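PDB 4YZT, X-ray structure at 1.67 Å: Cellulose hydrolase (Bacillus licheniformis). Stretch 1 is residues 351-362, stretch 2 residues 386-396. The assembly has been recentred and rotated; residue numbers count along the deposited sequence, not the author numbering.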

# COMPACT_ATOMS: atom_id res chain seq x y z
N SER A 351 14.84 -4.58 -34.79
CA SER A 351 15.66 -3.47 -35.25
C SER A 351 15.67 -2.39 -34.17
O SER A 351 14.65 -2.16 -33.50
CB SER A 351 15.14 -2.91 -36.58
OG SER A 351 13.83 -2.37 -36.41
N ILE A 352 16.81 -1.74 -33.96
CA ILE A 352 16.87 -0.75 -32.88
C ILE A 352 16.87 0.67 -33.44
O ILE A 352 17.59 0.98 -34.39
CB ILE A 352 18.11 -0.97 -32.00
CG1 ILE A 352 18.06 -2.37 -31.39
CG2 ILE A 352 18.19 0.08 -30.91
CD1 ILE A 352 19.33 -2.76 -30.67
N SER A 353 16.04 1.52 -32.85
CA SER A 353 15.95 2.91 -33.26
C SER A 353 16.03 3.79 -32.03
O SER A 353 16.03 3.29 -30.91
CB SER A 353 14.66 3.19 -34.04
OG SER A 353 13.52 2.95 -33.23
N ASP A 354 16.11 5.10 -32.24
CA ASP A 354 16.15 6.03 -31.12
C ASP A 354 14.90 5.83 -30.25
O ASP A 354 13.83 5.51 -30.76
CB ASP A 354 16.25 7.47 -31.60
CG ASP A 354 17.54 7.75 -32.35
OD1 ASP A 354 18.47 6.93 -32.26
OD2 ASP A 354 17.61 8.79 -33.04
N GLN A 355 15.08 6.01 -28.94
CA GLN A 355 14.01 5.78 -27.98
C GLN A 355 13.63 7.07 -27.27
O GLN A 355 14.49 7.75 -26.72
CB GLN A 355 14.45 4.75 -26.94
CG GLN A 355 13.44 4.55 -25.84
CD GLN A 355 12.15 3.94 -26.37
OE1 GLN A 355 12.18 3.08 -27.26
NE2 GLN A 355 11.02 4.38 -25.82
N THR A 356 12.35 7.40 -27.27
CA THR A 356 11.88 8.59 -26.59
C THR A 356 11.45 8.27 -25.16
O THR A 356 10.76 7.26 -24.92
CB THR A 356 10.72 9.27 -27.37
OG1 THR A 356 11.22 9.75 -28.63
CG2 THR A 356 10.15 10.45 -26.59
N VAL A 357 11.90 9.10 -24.23
CA VAL A 357 11.45 9.05 -22.85
C VAL A 357 10.83 10.40 -22.51
O VAL A 357 11.50 11.42 -22.59
CB VAL A 357 12.60 8.74 -21.87
CG1 VAL A 357 12.07 8.54 -20.45
CG2 VAL A 357 13.37 7.51 -22.31
N ASP A 358 9.55 10.40 -22.15
CA ASP A 358 8.87 11.62 -21.75
C ASP A 358 8.98 11.83 -20.24
O ASP A 358 8.90 10.89 -19.46
CB ASP A 358 7.40 11.58 -22.17
CG ASP A 358 7.22 11.57 -23.68
OD1 ASP A 358 7.88 12.38 -24.37
OD2 ASP A 358 6.42 10.75 -24.17
N ILE A 359 9.17 13.08 -19.83
CA ILE A 359 9.30 13.40 -18.41
C ILE A 359 8.24 14.40 -17.95
O ILE A 359 8.17 15.51 -18.46
CB ILE A 359 10.70 13.97 -18.10
CG1 ILE A 359 11.80 13.12 -18.73
CG2 ILE A 359 10.91 14.10 -16.59
CD1 ILE A 359 13.19 13.66 -18.47
N GLN A 360 7.42 13.98 -16.99
CA GLN A 360 6.57 14.91 -16.24
C GLN A 360 7.43 15.56 -15.16
O GLN A 360 7.62 15.00 -14.08
CB GLN A 360 5.35 14.19 -15.65
CG GLN A 360 4.45 15.03 -14.76
CD GLN A 360 3.23 14.27 -14.26
OE1 GLN A 360 2.76 13.34 -14.91
NE2 GLN A 360 2.72 14.66 -13.10
N LEU A 361 7.97 16.73 -15.48
CA LEU A 361 8.99 17.38 -14.65
C LEU A 361 8.45 17.81 -13.29
O LEU A 361 9.17 17.74 -12.30
CB LEU A 361 9.56 18.59 -15.39
CG LEU A 361 10.46 18.25 -16.57
CD1 LEU A 361 10.79 19.51 -17.36
CD2 LEU A 361 11.74 17.58 -16.09
N ASN A 362 7.19 18.24 -13.25
CA ASN A 362 6.58 18.75 -12.02
C ASN A 362 7.44 19.85 -11.39
O ASN A 362 7.65 19.87 -10.18
CB ASN A 362 6.34 17.62 -11.01
CG ASN A 362 5.23 16.66 -11.44
OD1 ASN A 362 4.24 17.06 -12.04
ND2 ASN A 362 5.39 15.38 -11.11
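Stretch 2, residues 386-396: NAGKTVSIKAS

Stretch 2 lies alongside stretch 1 as an antiparallel neighbour in a β-sheet. Strand 390-393 runs against strand 355-360 with an angle of 156° between their N-to-C directions and a closest axial approach of 4.7 Å, and the two stretches together bury 712 Å². Beyond its strand, stretch 2 turns at K394, the N-cap position, into a helix that begins at A395 and continues later in the chain.

Along stretch 1, the first contact is made before the strand begins. I352 points toward A395, its CG2 lying 4.2 Å from A395 CB, while S353 directs its side chain away and contributes backbone, with S353 C 3.6 Å from A395 CB. D354 then ties the loop to the helix start: A395 N donates to D354 OD1 at 2.7 Å, with an N-H...O angle of 148°, so the carboxylate accepts from an amide in the first turn, where no preceding helical carbonyl is available. D354 OD2 also forms a long salt bridge with K394 NZ, at 3.9 Å.

Regular pairing starts at Q355, whose phi/psi of -116/128 is typical of a β-strand. Q355 N donates to I393 O and I393 N to Q355 O, both at 2.8 Å; the CA atoms are 5.0 Å apart. T356 faces S392 in a non-hydrogen-bonded pair with the shorter CA-CA distance of 4.6 Å. Their hydroxyls are linked through water 1, which lies 2.9 Å from T356 OG1 and 2.9 Å from S392 OG. The T356 methyl CG2 packs 3.7 Å from T390 CG2.

V357 and V391 form the next hydrogen-bonded pair, V357 N to V391 O at 2.8 Å and V391 N to V357 O at 2.9 Å, with angles of 170° and 174° that indicate nearly linear bonds. Both side chains lie on the sheet face shared with Q355 and I393, where V357 CG2 comes 4.2 Å from I393 CG1. D358, back on the face of T356, opposes T390 with CA atoms 4.8 Å apart. Water 2 bridges here, donating to D358 OD1 at 2.8 Å and to K389 O at 2.9 Å and accepting from T390 OG1 at 3.0 Å.

I359 N donates to K389 O at 2.8 Å, extending the backbone ladder beyond strand 390-393, and I359 CD1 reaches V391 CG2 at 4.0 Å. L361 turns back toward stretch 2, placing CD1 3.4 Å from G388 O and 3.9 Å from K389 CB; G388 has a positive phi of 77°, which favours glycine.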

# COMPACT_ATOMS: atom_id res chain seq x y z
N ASN A 386 13.93 21.55 -26.12
CA ASN A 386 14.17 22.84 -25.46
C ASN A 386 13.48 22.92 -24.10
O ASN A 386 14.01 23.51 -23.17
CB ASN A 386 13.70 23.98 -26.36
N ALA A 387 12.31 22.31 -24.00
CA ALA A 387 11.53 22.32 -22.76
C ALA A 387 12.21 21.51 -21.67
O ALA A 387 11.99 21.72 -20.48
CB ALA A 387 10.13 21.81 -23.02
N GLY A 388 13.04 20.56 -22.08
CA GLY A 388 13.72 19.69 -21.15
C GLY A 388 12.82 18.61 -20.58
O GLY A 388 13.04 18.12 -19.47
N LYS A 389 11.79 18.24 -21.32
CA LYS A 389 10.87 17.21 -20.83
C LYS A 389 10.75 16.03 -21.79
O LYS A 389 9.89 15.17 -21.62
CB LYS A 389 9.48 17.82 -20.58
CG LYS A 389 8.85 18.51 -21.77
CD LYS A 389 7.56 19.23 -21.36
CE LYS A 389 6.90 19.90 -22.56
NZ LYS A 389 5.68 20.66 -22.18
N THR A 390 11.61 16.02 -22.81
CA THR A 390 11.62 14.93 -23.78
C THR A 390 13.05 14.53 -24.08
O THR A 390 13.84 15.34 -24.58
CB THR A 390 10.92 15.32 -25.09
OG1 THR A 390 9.84 16.22 -24.80
CG2 THR A 390 10.39 14.08 -25.80
N VAL A 391 13.38 13.28 -23.78
CA VAL A 391 14.73 12.78 -23.98
C VAL A 391 14.76 11.74 -25.10
O VAL A 391 13.93 10.83 -25.13
CB VAL A 391 15.28 12.17 -22.67
CG1 VAL A 391 16.52 11.34 -22.93
CG2 VAL A 391 15.55 13.28 -21.65
N SER A 392 15.70 11.88 -26.02
CA SER A 392 15.89 10.88 -27.06
C SER A 392 17.17 10.10 -26.81
O SER A 392 18.27 10.62 -27.00
CB SER A 392 15.94 11.54 -28.44
OG SER A 392 16.30 10.59 -29.43
N ILE A 393 17.03 8.84 -26.38
CA ILE A 393 18.20 7.98 -26.24
C ILE A 393 18.55 7.43 -27.61
O ILE A 393 17.73 6.76 -28.23
CB ILE A 393 17.93 6.81 -25.26
CG1 ILE A 393 17.22 7.29 -23.99
CG2 ILE A 393 19.23 6.07 -24.94
CD1 ILE A 393 18.12 8.03 -23.03
N LYS A 394 19.76 7.72 -28.09
CA LYS A 394 20.16 7.32 -29.44
C LYS A 394 20.32 5.81 -29.58
O LYS A 394 20.71 5.12 -28.64
CB LYS A 394 21.47 8.02 -29.84
CG LYS A 394 21.37 9.54 -29.86
CD LYS A 394 20.10 9.99 -30.57
CE LYS A 394 19.86 11.48 -30.37
NZ LYS A 394 18.52 11.93 -30.84
N ALA A 395 20.00 5.31 -30.77
CA ALA A 395 20.00 3.88 -31.07
C ALA A 395 21.36 3.24 -30.80
O ALA A 395 21.44 2.15 -30.24
CB ALA A 395 19.60 3.65 -32.52
N SER A 396 22.42 3.93 -31.18
CA SER A 396 23.76 3.43 -30.95
C SER A 396 24.05 3.25 -29.46
O SER A 396 24.71 2.29 -29.07
CB SER A 396 24.79 4.36 -31.59
OG SER A 396 24.39 5.71 -31.41
O HOH W 1 13.70 9.69 -30.22
O HOH W 2 7.55 15.00 -23.37